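PDB 6U7J: beta-glucuronidase from uncultured Clostridium sp., which hydrolyses beta-D-glucuronides as a family 2 glycosyl hydrolase of the gut microbiota, releasing glucuronic acid, and probably reactivates conjugated estrogens. Local coordinates for residues Pro485-Asp490 with Lys537-Cys542; Glu454-Ser459 with Ile492-Lys497. All coordinates share one frame; numbering follows the deposited sequence.

Contact 1 of 2, residues Pro485-Asp490 with Lys537-Cys542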
# COMPACT_ATOMS: atom_id res chain seq x y z
N PRO B 485 26.20 12.52 -16.08
CA PRO B 485 27.46 12.30 -16.82
C PRO B 485 27.44 11.03 -17.65
O PRO B 485 27.91 11.05 -18.80
CB PRO B 485 28.51 12.21 -15.70
CG PRO B 485 27.91 12.90 -14.56
CD PRO B 485 26.45 12.63 -14.63
N SER B 486 26.94 9.92 -17.10
CA SER B 486 27.00 8.66 -17.83
C SER B 486 26.19 8.72 -19.11
O SER B 486 26.62 8.21 -20.15
CB SER B 486 26.51 7.51 -16.95
OG SER B 486 27.38 7.34 -15.85
N LEU B 487 25.00 9.33 -19.07
CA LEU B 487 24.16 9.33 -20.25
C LEU B 487 24.69 10.30 -21.30
O LEU B 487 24.72 9.98 -22.49
CB LEU B 487 22.71 9.65 -19.89
CG LEU B 487 21.78 9.45 -21.09
CD1 LEU B 487 21.74 7.99 -21.53
CD2 LEU B 487 20.37 9.97 -20.83
N LYS B 488 25.13 11.50 -20.87
CA LYS B 488 25.71 12.45 -21.82
C LYS B 488 26.89 11.84 -22.55
O LYS B 488 26.98 11.92 -23.78
CB LYS B 488 26.14 13.73 -21.11
CG LYS B 488 26.50 14.87 -22.06
CD LYS B 488 26.92 16.11 -21.26
CE LYS B 488 27.51 17.22 -22.14
NZ LYS B 488 26.68 17.39 -23.36
N THR B 489 27.78 11.18 -21.81
CA THR B 489 28.94 10.55 -22.43
C THR B 489 28.52 9.47 -23.41
O THR B 489 29.03 9.39 -24.53
CB THR B 489 29.85 9.96 -21.35
OG1 THR B 489 30.42 11.02 -20.57
CG2 THR B 489 30.97 9.15 -21.98
N ASP B 490 27.57 8.62 -23.00
CA ASP B 490 27.14 7.55 -23.89
C ASP B 490 26.44 8.11 -25.12
O ASP B 490 26.71 7.68 -26.24
CB ASP B 490 26.23 6.57 -23.14
CG ASP B 490 26.17 5.21 -23.81
OD1 ASP B 490 27.22 4.55 -23.93
OD2 ASP B 490 25.06 4.80 -24.22
N LYS B 537 18.37 15.76 -18.22
CA LYS B 537 19.41 16.78 -18.25
C LYS B 537 20.47 16.44 -19.29
O LYS B 537 20.93 17.31 -20.03
CB LYS B 537 20.04 16.92 -16.87
CG LYS B 537 20.93 18.13 -16.73
CD LYS B 537 21.62 18.13 -15.38
CE LYS B 537 23.10 18.46 -15.54
NZ LYS B 537 23.55 19.55 -14.63
N ALA B 538 20.86 15.16 -19.36
CA ALA B 538 21.86 14.73 -20.32
C ALA B 538 21.39 14.99 -21.75
O ALA B 538 22.12 15.58 -22.56
CB ALA B 538 22.17 13.25 -20.12
N MET B 539 20.18 14.56 -22.08
CA MET B 539 19.68 14.71 -23.44
C MET B 539 19.50 16.18 -23.81
O MET B 539 19.69 16.55 -24.98
CB MET B 539 18.35 13.98 -23.60
CG MET B 539 18.42 12.49 -23.29
SD MET B 539 16.78 11.75 -23.50
CE MET B 539 16.36 11.42 -21.78
N ASP B 540 19.15 17.02 -22.84
CA ASP B 540 18.97 18.43 -23.13
C ASP B 540 20.27 19.11 -23.55
O ASP B 540 20.23 20.17 -24.18
CB ASP B 540 18.36 19.13 -21.92
CG ASP B 540 16.87 18.88 -21.80
OD1 ASP B 540 16.28 18.39 -22.79
OD2 ASP B 540 16.30 19.19 -20.74
N GLU B 541 21.42 18.51 -23.24
CA GLU B 541 22.71 19.07 -23.64
C GLU B 541 23.23 18.48 -24.95
O GLU B 541 24.37 18.78 -25.34
CB GLU B 541 23.74 18.86 -22.53
CG GLU B 541 23.41 19.68 -21.31
CD GLU B 541 24.45 19.60 -20.21
OE1 GLU B 541 25.54 19.00 -20.43
OE2 GLU B 541 24.18 20.16 -19.13
N CYS B 542 22.44 17.66 -25.65
CA CYS B 542 22.84 17.02 -26.90
C CYS B 542 21.90 17.46 -28.01
O CYS B 542 20.71 17.15 -27.96
CB CYS B 542 22.82 15.50 -26.75
SG CYS B 542 23.97 14.86 -25.52
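Two neighbouring helices of the TIM barrel domain, 480-498 and 525-540, pack side against side here, with an apolar centre and a charged outer edge. The backbones come close at Ala-538, whose CB points at helix 480-498: the CA atoms of Lys-488 and Ala-538 are 4.7 Å apart. With no more than a methyl group to fit, CB of Ala-538 rests 3.6 Å from CB of Leu-487 and also touches the backbone N of Lys-488. Leu-487 holds CG anti to its backbone N (chi1 -171°), which lays CD2 over the same methyl and brings it 4.0 Å from CG of Met-539, the two chains crossing obliquely. Met-539 continues inward to Val-545 and Glu-548 on strand 545-551.

At the outer edge Lys-488 runs out straight along its chain and turns only at the last torsion (chi4 44°). It crosses Glu-541 at about a right angle and forms a long salt bridge, NZ to OE1 3.5 Å; CE lies nearer to that oxygen, at 3.2 Å, so the pairing is loose. OE1 has a stronger partner in the hydroxyl of Tyr-484, one turn earlier on helix 480-498. Cys-542, just past the helix end, puts SG 4.3 Å from CG of Lys-488. Helices packed side by side outside the strands form the helical layer of a (beta/alpha)8 barrel; here Ala-538 is the close point and Met-539 the link to a strand.

Contact 2 of 2, residues Glu454-Ser459 with Ile492-Lys497. Unlike the reference sequence in segment 454-459: Glu-455 (reference Asp).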
# COMPACT_ATOMS: atom_id res chain seq x y z
N GLU B 454 30.61 0.59 -28.35
CA GLU B 454 31.84 0.08 -28.96
C GLU B 454 31.63 -1.27 -29.63
O GLU B 454 32.28 -1.57 -30.63
CB GLU B 454 32.94 -0.02 -27.90
CG GLU B 454 33.24 1.28 -27.19
CD GLU B 454 32.38 1.47 -25.94
OE1 GLU B 454 31.50 0.61 -25.70
OE2 GLU B 454 32.60 2.46 -25.21
N GLU B 455 30.72 -2.09 -29.11
CA GLU B 455 30.56 -3.45 -29.60
C GLU B 455 29.44 -3.61 -30.62
O GLU B 455 29.41 -4.63 -31.32
CB GLU B 455 30.32 -4.40 -28.43
CG GLU B 455 31.33 -4.24 -27.32
CD GLU B 455 32.00 -5.55 -26.95
OE1 GLU B 455 32.43 -5.68 -25.79
OE2 GLU B 455 32.09 -6.45 -27.82
N ASP B 456 28.54 -2.64 -30.74
CA ASP B 456 27.43 -2.78 -31.68
C ASP B 456 27.96 -2.94 -33.10
O ASP B 456 28.97 -2.34 -33.48
CB ASP B 456 26.49 -1.57 -31.64
CG ASP B 456 25.39 -1.66 -32.69
OD1 ASP B 456 24.75 -2.73 -32.75
OD2 ASP B 456 25.19 -0.71 -33.48
N LYS B 457 27.25 -3.74 -33.89
CA LYS B 457 27.67 -3.99 -35.25
C LYS B 457 26.55 -3.84 -36.28
O LYS B 457 26.76 -4.21 -37.44
CB LYS B 457 28.30 -5.39 -35.35
CG LYS B 457 29.68 -5.44 -34.69
CD LYS B 457 30.24 -6.83 -34.62
CE LYS B 457 31.50 -6.86 -33.79
NZ LYS B 457 31.24 -6.39 -32.39
N ILE B 458 25.39 -3.28 -35.92
CA ILE B 458 24.27 -3.25 -36.85
C ILE B 458 23.64 -1.88 -37.03
O ILE B 458 22.90 -1.66 -37.99
CB ILE B 458 23.19 -4.28 -36.45
CG1 ILE B 458 22.41 -3.81 -35.21
CG2 ILE B 458 23.79 -5.66 -36.24
CD1 ILE B 458 21.11 -4.60 -34.98
N SER B 459 23.91 -0.93 -36.13
CA SER B 459 23.16 0.32 -36.19
C SER B 459 23.50 1.15 -37.43
O SER B 459 22.72 2.04 -37.79
CB SER B 459 23.38 1.17 -34.94
OG SER B 459 22.63 0.66 -33.86
N ILE B 492 26.95 10.86 -26.64
CA ILE B 492 27.88 11.47 -27.58
C ILE B 492 28.67 10.40 -28.33
O ILE B 492 28.94 10.54 -29.52
CB ILE B 492 28.80 12.47 -26.84
CG1 ILE B 492 27.98 13.67 -26.34
CG2 ILE B 492 29.90 12.97 -27.77
CD1 ILE B 492 28.76 14.60 -25.44
N LYS B 493 29.00 9.29 -27.65
CA LYS B 493 29.67 8.18 -28.33
C LYS B 493 28.79 7.57 -29.42
O LYS B 493 29.28 7.23 -30.50
CB LYS B 493 30.10 7.12 -27.31
CG LYS B 493 31.15 7.64 -26.33
CD LYS B 493 31.91 6.53 -25.60
CE LYS B 493 30.99 5.69 -24.73
NZ LYS B 493 31.75 4.86 -23.75
N TRP B 494 27.48 7.43 -29.17
CA TRP B 494 26.59 6.88 -30.19
C TRP B 494 26.49 7.81 -31.40
O TRP B 494 26.42 7.35 -32.55
CB TRP B 494 25.19 6.62 -29.60
CG TRP B 494 25.07 5.39 -28.73
CD1 TRP B 494 25.04 5.36 -27.37
CD2 TRP B 494 24.96 4.03 -29.17
NE1 TRP B 494 24.92 4.06 -26.92
CE2 TRP B 494 24.87 3.23 -28.01
CE3 TRP B 494 24.92 3.41 -30.42
CZ2 TRP B 494 24.75 1.84 -28.07
CZ3 TRP B 494 24.81 2.03 -30.48
CH2 TRP B 494 24.72 1.26 -29.31
N HIS B 495 26.47 9.12 -31.16
CA HIS B 495 26.38 10.05 -32.28
C HIS B 495 27.68 10.07 -33.08
O HIS B 495 27.66 10.10 -34.32
CB HIS B 495 26.06 11.45 -31.78
CG HIS B 495 25.93 12.45 -32.88
ND1 HIS B 495 25.03 12.30 -33.92
CD2 HIS B 495 26.57 13.62 -33.11
CE1 HIS B 495 25.13 13.34 -34.73
NE2 HIS B 495 26.06 14.15 -34.26
N GLU B 496 28.82 10.07 -32.38
CA GLU B 496 30.09 10.11 -33.09
C GLU B 496 30.30 8.85 -33.92
O GLU B 496 30.83 8.92 -35.04
CB GLU B 496 31.23 10.31 -32.09
CG GLU B 496 31.48 11.78 -31.75
CD GLU B 496 32.46 11.98 -30.60
OE1 GLU B 496 32.83 10.97 -29.95
OE2 GLU B 496 32.85 13.14 -30.34
N LYS B 497 29.84 7.69 -33.42
CA LYS B 497 30.13 6.43 -34.10
C LYS B 497 29.31 6.27 -35.38
O LYS B 497 29.80 5.69 -36.36
CB LYS B 497 29.88 5.25 -33.16
CG LYS B 497 30.01 3.89 -33.84
CD LYS B 497 30.21 2.73 -32.87
CE LYS B 497 30.61 1.48 -33.64
NZ LYS B 497 30.21 0.22 -32.95
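Lys-497 places CG anti to its backbone N (chi1 173°) and stays extended to its tip, which reaches the loop 454-459; Glu-454, whose CB points away from the helix, bends at chi2 (90°) so that its carboxylate meets Lys-493, one turn before Lys-497 on helix 480-498 and itself bent at chi3 (-63°). NZ of Lys-497 donates to the carbonyl O of Asp-456 at 2.9 Å, in the carbonyl plane and on a lone pair. The same ammonium is hydrogen-bonded to the O of Val-453, so it ties together two carbonyls of the loop. Lys-493 NZ meets the syn lone pair of Glu-454 OE2 at 2.9 Å, a salt bridge at the surface side of the contact, its chains crossing obliquely.

Trp-494 lies between the helix and Asp-456 of the loop. Its CH2 and CZ3 corner approaches CB of Asp-456 obliquely at 4.1 Å, while its NE1 is hydrogen-bonded to OD2 of Asp-490 and its ring also packs on Met-449, Val-465 and Ile-467. The buried carboxylate of Asp-456 organises the loop itself: OD2 takes the N of Ser-459 on its syn lone pair at 3.0 Å, and OD1 is met by the N of Ile-458 from above the carboxylate plane at 3.3 Å. OD1 also accepts from Ser-420 OG. Asp-456 thus forms an Asx turn and an Asx motif, in a beta-to-beta connection of the TIM barrel held against the helix that follows strand 465-468.

How the contacts relate
Helix 480-498 serves both contacts, successive turns of it facing different neighbours: 485-490 lies against helix 525-540, while 492-497 reaches back to the loop joining strands 445-449 and 465-468. The contact centres are 15 Å apart, and they touch where Cys-542 SG lies 4.3 Å from Ile-492 CG1. Asp-490, in the 485-490 segment but outside contact 1 itself, also pairs with Arg-469. Contact 1 is the more buried and mostly apolar, its one salt bridge long and peripheral. Contact 2, partly buried, combines short lysine bonds to a carbonyl and a carboxylate with the packing of one buried indole against an irregular loop.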